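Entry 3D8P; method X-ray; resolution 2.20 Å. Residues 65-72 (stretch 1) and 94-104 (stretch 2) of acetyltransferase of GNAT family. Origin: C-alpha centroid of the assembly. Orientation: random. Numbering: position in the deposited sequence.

Stretch 1 65-72: IVGTIGLI
Stretch 2, residues 94-104: KIGKKLLDKVI

The contact between the two stretches centres on Ile69, which covers more area against the helix than any other residue of the strand. Its CA-to-CB bond points toward the helix, and with chi1 at -157° (t) and chi2 at 176° (t) the side chain is extended across one turn. Ile69 CG2 lies 3.5 Å from Val103 CG2 and 4.0 Å from Leu99 CD2, while Ile69 CD1 reaches the helix backbone, 3.8 Å from both Leu99 C and Leu100 N. A branched aliphatic residue suits this place because both arms find neighbours on the helix, Ile69 CD1 also lying 3.7 Å from Val103 CG2 and 4.4 Å from Leu100 CD1. Leu100 itself (chi1 -171°, chi2 52°) has its CA-to-CB bond directed away and contributes little area.

Leu99 and Val103, one turn apart, supply most of the helical surface. Leu99 (chi1 -76°, m; chi2 166°, t) points toward the strand and sends CD1 over its backbone, 3.9 Å from Gly67 C and 3.6 Å from Thr68 O. Val103, also directed toward the strand, adopts chi1 168° (t); besides meeting Ile69, it places CG1 3.9 Å from Leu71 CD1. Leu71 points toward the helix, with chi1 -171° (t) and chi2 91°, between wells.

Strand 67-72 and helix 95-104 run in the same general direction, their axes inclined by 27° (signed crossing angle -27°) and approaching to 8.6 Å. Two strand residues advance for every four helix residues, so that CA atoms pair as Gly67 with Ile95 (7.1 Å), Ile69 with Leu99 (6.4 Å) and Leu71 with Val103 (7.6 Å). The strand backbone is extended, with phi/psi of -164/157, -142/156, -162/131, -120/158 and -142/131 for Gly67 through Leu71. Alternation turns Thr68 away from the helix, where its side chain (chi1 63°, p) has OG1 hydrogen-bonded elsewhere in the structure. Gly67 leaves room for the helix: an ideal CB there would lie 3.1 Å from Leu99 CD1 and 3.2 Å from Ile95 CG2, both tight.

At the N-terminal end of the contact, the chain turns a corner at Val66 (phi/psi -120/-6; chi1 -61°, m). Val66 CG2 lies 4.2 Å from CD1 of Ile95, which points toward the strand (chi1 -69°, m; chi2 166°, t). In all, 385 Å² is buried, summed over both sides, and no hydrogen bond crosses between the stretches, so their direct association rests on apolar packing.

Within the helix (phi/psi near -60/-45), backbone bonds run from Lys98 N to Lys94 O (3.1 Å) through Ile104 N to Leu100 O (2.8 Å), each N to the O four residues earlier, with Lys94 (56/33) at the N-cap position. Polar side chains lie beyond the apolar seam. Lys102 starts toward the strand but its end leads away, whereas Lys97 NZ forms a salt bridge with Asp101 OD1 at 2.8 Å and a weak hydrogen bond to Asp101 OD2 at 2.9 Å.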

# COMPACT_ATOMS: atom_id res chain seq x y z
N ILE A 65 10.52 5.39 9.45
CA ILE A 65 9.29 5.16 8.71
C ILE A 65 8.11 5.74 9.45
O ILE A 65 7.90 5.42 10.62
CB ILE A 65 9.04 3.61 8.47
CG1 ILE A 65 10.16 3.02 7.60
CG2 ILE A 65 7.64 3.39 7.82
CD1 ILE A 65 10.15 1.51 7.45
N VAL A 66 7.36 6.61 8.77
CA VAL A 66 6.09 7.12 9.29
C VAL A 66 4.93 6.75 8.34
O VAL A 66 3.77 6.97 8.66
CB VAL A 66 6.14 8.66 9.64
CG1 VAL A 66 7.19 8.96 10.72
CG2 VAL A 66 6.35 9.54 8.41
N GLY A 67 5.25 6.16 7.18
CA GLY A 67 4.27 5.69 6.26
C GLY A 67 4.84 4.73 5.22
O GLY A 67 6.05 4.72 4.92
N THR A 68 3.95 3.91 4.65
CA THR A 68 4.35 2.92 3.67
C THR A 68 3.31 2.79 2.57
O THR A 68 2.12 3.09 2.78
CB THR A 68 4.55 1.49 4.31
OG1 THR A 68 3.31 1.02 4.85
CG2 THR A 68 5.62 1.50 5.43
N ILE A 69 3.75 2.33 1.41
CA ILE A 69 2.82 2.03 0.31
C ILE A 69 3.52 1.13 -0.69
O ILE A 69 4.63 1.40 -1.08
CB ILE A 69 2.27 3.33 -0.39
CG1 ILE A 69 0.94 3.07 -1.10
CG2 ILE A 69 3.30 3.91 -1.37
CD1 ILE A 69 0.33 4.34 -1.70
N GLY A 70 2.85 0.05 -1.07
CA GLY A 70 3.36 -0.89 -2.05
C GLY A 70 2.44 -1.00 -3.26
O GLY A 70 1.25 -0.68 -3.19
N LEU A 71 3.00 -1.45 -4.38
CA LEU A 71 2.24 -1.71 -5.58
C LEU A 71 2.79 -2.94 -6.25
O LEU A 71 4.03 -3.07 -6.44
CB LEU A 71 2.33 -0.54 -6.58
CG LEU A 71 1.39 -0.64 -7.79
CD1 LEU A 71 0.04 0.03 -7.54
CD2 LEU A 71 1.99 -0.07 -9.04
N ILE A 72 1.89 -3.86 -6.60
CA ILE A 72 2.28 -4.97 -7.48
C ILE A 72 1.67 -4.77 -8.87
O ILE A 72 0.57 -4.27 -9.04
CB ILE A 72 1.98 -6.40 -6.92
CG1 ILE A 72 0.51 -6.61 -6.65
CG2 ILE A 72 2.82 -6.67 -5.66
CD1 ILE A 72 0.09 -8.08 -6.50
N LYS A 94 -1.39 14.88 5.58
CA LYS A 94 -1.54 14.48 4.18
C LYS A 94 -0.42 13.55 3.65
O LYS A 94 -0.07 13.58 2.46
CB LYS A 94 -1.71 15.71 3.28
CG LYS A 94 -3.00 16.48 3.54
CD LYS A 94 -3.16 17.65 2.58
N ILE A 95 0.10 12.70 4.55
CA ILE A 95 1.14 11.72 4.21
C ILE A 95 0.59 10.60 3.31
O ILE A 95 1.25 10.20 2.35
CB ILE A 95 1.82 11.16 5.49
CG1 ILE A 95 2.65 12.27 6.13
CG2 ILE A 95 2.72 9.95 5.17
CD1 ILE A 95 3.08 11.96 7.52
N GLY A 96 -0.62 10.11 3.60
CA GLY A 96 -1.29 9.13 2.72
C GLY A 96 -1.41 9.63 1.28
O GLY A 96 -1.12 8.91 0.33
N LYS A 97 -1.84 10.88 1.13
CA LYS A 97 -2.00 11.54 -0.17
C LYS A 97 -0.66 11.58 -0.92
O LYS A 97 -0.61 11.20 -2.09
CB LYS A 97 -2.57 12.95 0.02
CG LYS A 97 -2.69 13.83 -1.23
CD LYS A 97 -3.79 13.37 -2.17
CE LYS A 97 -4.17 14.45 -3.20
NZ LYS A 97 -3.26 14.43 -4.38
N LYS A 98 0.39 12.03 -0.23
CA LYS A 98 1.74 12.11 -0.80
C LYS A 98 2.27 10.74 -1.26
O LYS A 98 2.90 10.63 -2.32
CB LYS A 98 2.71 12.76 0.19
CG LYS A 98 2.46 14.24 0.45
N LEU A 99 2.04 9.71 -0.44
CA LEU A 99 2.40 8.34 -0.82
C LEU A 99 1.65 7.91 -2.08
O LEU A 99 2.27 7.46 -3.04
CB LEU A 99 2.11 7.35 0.33
CG LEU A 99 3.13 7.39 1.48
CD1 LEU A 99 2.59 6.66 2.68
CD2 LEU A 99 4.49 6.83 1.04
N LEU A 100 0.33 8.09 -2.08
CA LEU A 100 -0.50 7.73 -3.23
C LEU A 100 -0.09 8.47 -4.50
O LEU A 100 0.05 7.87 -5.55
CB LEU A 100 -1.97 8.01 -2.93
CG LEU A 100 -3.02 7.52 -3.93
CD1 LEU A 100 -2.82 6.04 -4.22
CD2 LEU A 100 -4.44 7.83 -3.39
N ASP A 101 0.09 9.77 -4.38
CA ASP A 101 0.55 10.61 -5.49
C ASP A 101 1.85 10.09 -6.12
O ASP A 101 2.02 10.13 -7.35
CB ASP A 101 0.78 12.05 -4.99
CG ASP A 101 -0.53 12.83 -4.76
OD1 ASP A 101 -1.60 12.40 -5.24
OD2 ASP A 101 -0.46 13.90 -4.11
N LYS A 102 2.77 9.60 -5.27
CA LYS A 102 4.04 9.05 -5.72
C LYS A 102 3.80 7.81 -6.54
O LYS A 102 4.43 7.61 -7.58
CB LYS A 102 4.93 8.71 -4.53
CG LYS A 102 6.33 8.22 -4.87
CD LYS A 102 7.11 9.24 -5.65
CE LYS A 102 8.56 8.86 -5.76
NZ LYS A 102 9.30 9.77 -6.65
N VAL A 103 2.92 6.95 -6.04
CA VAL A 103 2.49 5.75 -6.77
C VAL A 103 1.80 6.16 -8.10
O VAL A 103 2.19 5.66 -9.15
CB VAL A 103 1.57 4.82 -5.87
CG1 VAL A 103 0.89 3.72 -6.67
CG2 VAL A 103 2.39 4.19 -4.73
N ILE A 104 0.83 7.07 -8.07
CA ILE A 104 0.13 7.45 -9.30
C ILE A 104 1.09 8.00 -10.36
O ILE A 104 1.05 7.60 -11.52
CB ILE A 104 -1.06 8.39 -9.01
CG1 ILE A 104 -2.17 7.56 -8.35
CG2 ILE A 104 -1.60 9.06 -10.30
CD1 ILE A 104 -3.14 8.38 -7.61